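Local coordinates for protein V-type ATP synthase alpha chain (PDB 5BN4) that forms the alpha (A) subunit of a V-type ATP synthase, a multidomain protein of the ATP synthase alpha/beta family with a P-loop-type nucleotide-binding domain, at residues N2-I7 and E58-T63. Numbering follows the deposited sequence.
Sequences NRIISI and EPVFNT
Asn2 comes up to the carbonyl of Val60 end-on: ND2 lies 2.7 Å from Val60 O, in a hydrogen bond that nearly continues the line of the C=O, with the oxygen close to the plane of the Asn2 amide. CG of Asn2 stands anti to its own carbonyl carbon (chi1 -66°), which turns the amide toward the neighbouring chain. The course of the two backbones sets Asn2 CB 3.9 Å from Val60 CB. The same ND2 also faces Asn62 OD1, in a hydrogen bond modelled so short that its details are doubtful; the two side chains cross at about a right angle, their amide planes turned 47° apart. The ND2 of Asn62 also bonds Lys17 O and the carboxylate of Glu22. Two residues along from Asn2, Ile4 N donates an almost straight hydrogen bond of 3.0 Å to Glu58 O, and between these bonds Pro59 CA makes a CA-H...O contact with Asn2 O at 3.3 Å. The chains run antiparallel here, bringing the start of strand 3-8 beside the chain leading into strand 60-61, the two edges of the six-stranded antiparallel sheet within this chain, as expected for closure of the N-terminal beta-barrel characteristic of the family. Ile4 meets Val60 crosswise, CG1 against CG2 at 3.6 Å, both packed on strands 11-15 and 23-26. Beside Glu58, Ile4 points the same way, and its CD1 lies 4.0 Å from Glu58 CB. The acid's chain extends past CG, carrying the carboxylate to the backbone amides of Lys55 and Glu28, which hydrogen-bond one oxygen each and satisfy this buried group. Arg3 starts away from the 58-63 segment, and Arg3 NH2 makes a weak hydrogen bond to Asn15 OD1 of the neighbouring NEQ263 chain.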
# COMPACT_ATOMS: atom_id res chain seq x y z
N ASN A 2 40.16 -16.79 -21.09
CA ASN A 2 38.93 -16.35 -20.43
C ASN A 2 38.54 -17.24 -19.25
O ASN A 2 38.68 -18.46 -19.31
CB ASN A 2 37.77 -16.28 -21.43
CG ASN A 2 37.97 -15.20 -22.47
OD1 ASN A 2 38.56 -14.15 -22.20
ND2 ASN A 2 37.48 -15.45 -23.68
N ARG A 3 38.05 -16.62 -18.19
CA ARG A 3 37.71 -17.34 -16.97
C ARG A 3 36.43 -16.80 -16.33
O ARG A 3 36.31 -15.60 -16.09
CB ARG A 3 38.87 -17.23 -15.97
CG ARG A 3 38.54 -17.74 -14.57
CD ARG A 3 39.49 -17.17 -13.53
NE ARG A 3 39.16 -17.61 -12.18
CZ ARG A 3 39.75 -18.64 -11.57
NH1 ARG A 3 40.70 -19.33 -12.18
NH2 ARG A 3 39.38 -18.97 -10.34
N ILE A 4 35.49 -17.70 -16.04
CA ILE A 4 34.32 -17.35 -15.26
C ILE A 4 34.77 -16.96 -13.85
O ILE A 4 35.56 -17.68 -13.24
CB ILE A 4 33.33 -18.53 -15.15
CG1 ILE A 4 32.85 -18.96 -16.54
CG2 ILE A 4 32.16 -18.18 -14.26
CD1 ILE A 4 31.94 -20.17 -16.52
N ILE A 5 34.30 -15.83 -13.35
CA ILE A 5 34.68 -15.41 -12.00
C ILE A 5 33.50 -15.48 -11.04
O ILE A 5 33.68 -15.40 -9.83
CB ILE A 5 35.29 -13.99 -11.99
CG1 ILE A 5 34.21 -12.93 -12.18
CG2 ILE A 5 36.38 -13.87 -13.05
CD1 ILE A 5 34.72 -11.52 -12.07
N SER A 6 32.30 -15.62 -11.59
CA SER A 6 31.09 -15.73 -10.78
C SER A 6 29.93 -16.33 -11.56
O SER A 6 29.84 -16.16 -12.78
CB SER A 6 30.69 -14.37 -10.22
OG SER A 6 29.56 -14.47 -9.38
N ILE A 7 29.05 -17.04 -10.86
CA ILE A 7 27.83 -17.56 -11.46
C ILE A 7 26.64 -17.23 -10.57
O ILE A 7 26.51 -17.75 -9.46
CB ILE A 7 27.91 -19.09 -11.67
CG1 ILE A 7 29.06 -19.44 -12.62
CG2 ILE A 7 26.59 -19.61 -12.23
CD1 ILE A 7 30.06 -20.41 -12.04
N GLU A 58 36.19 -22.41 -15.05
CA GLU A 58 35.83 -22.80 -16.41
C GLU A 58 36.05 -21.68 -17.43
O GLU A 58 35.95 -20.50 -17.10
CB GLU A 58 34.38 -23.29 -16.46
CG GLU A 58 34.13 -24.52 -15.61
CD GLU A 58 32.81 -25.19 -15.92
OE1 GLU A 58 32.00 -25.38 -14.99
OE2 GLU A 58 32.57 -25.52 -17.11
N PRO A 59 36.35 -22.05 -18.69
CA PRO A 59 36.64 -21.07 -19.74
C PRO A 59 35.38 -20.50 -20.40
O PRO A 59 34.29 -21.06 -20.26
CB PRO A 59 37.42 -21.89 -20.77
CG PRO A 59 36.85 -23.26 -20.63
CD PRO A 59 36.56 -23.43 -19.16
N VAL A 60 35.55 -19.39 -21.12
CA VAL A 60 34.47 -18.77 -21.88
C VAL A 60 34.96 -18.48 -23.30
O VAL A 60 35.79 -17.60 -23.50
CB VAL A 60 34.01 -17.45 -21.24
CG1 VAL A 60 32.95 -16.78 -22.10
CG2 VAL A 60 33.49 -17.69 -19.83
N PHE A 61 34.45 -19.23 -24.27
CA PHE A 61 34.95 -19.14 -25.64
C PHE A 61 34.33 -17.98 -26.43
O PHE A 61 33.11 -17.84 -26.49
CB PHE A 61 34.73 -20.46 -26.37
CG PHE A 61 35.36 -21.64 -25.69
CD1 PHE A 61 36.70 -21.92 -25.87
CD2 PHE A 61 34.61 -22.46 -24.86
CE1 PHE A 61 37.29 -23.00 -25.24
CE2 PHE A 61 35.19 -23.55 -24.23
CZ PHE A 61 36.54 -23.81 -24.42
N ASN A 62 35.19 -17.17 -27.04
CA ASN A 62 34.74 -16.04 -27.85
C ASN A 62 34.18 -16.49 -29.19
O ASN A 62 34.53 -17.55 -29.70
CB ASN A 62 35.89 -15.05 -28.08
CG ASN A 62 36.26 -14.28 -26.83
OD1 ASN A 62 36.97 -14.78 -25.96
ND2 ASN A 62 35.78 -13.04 -26.74
N THR A 63 33.29 -15.67 -29.76
CA THR A 63 32.82 -15.88 -31.13
C THR A 63 32.88 -14.56 -31.89
O THR A 63 33.15 -13.51 -31.31
CB THR A 63 31.37 -16.44 -31.19
OG1 THR A 63 30.45 -15.48 -30.66
CG2 THR A 63 31.25 -17.75 -30.40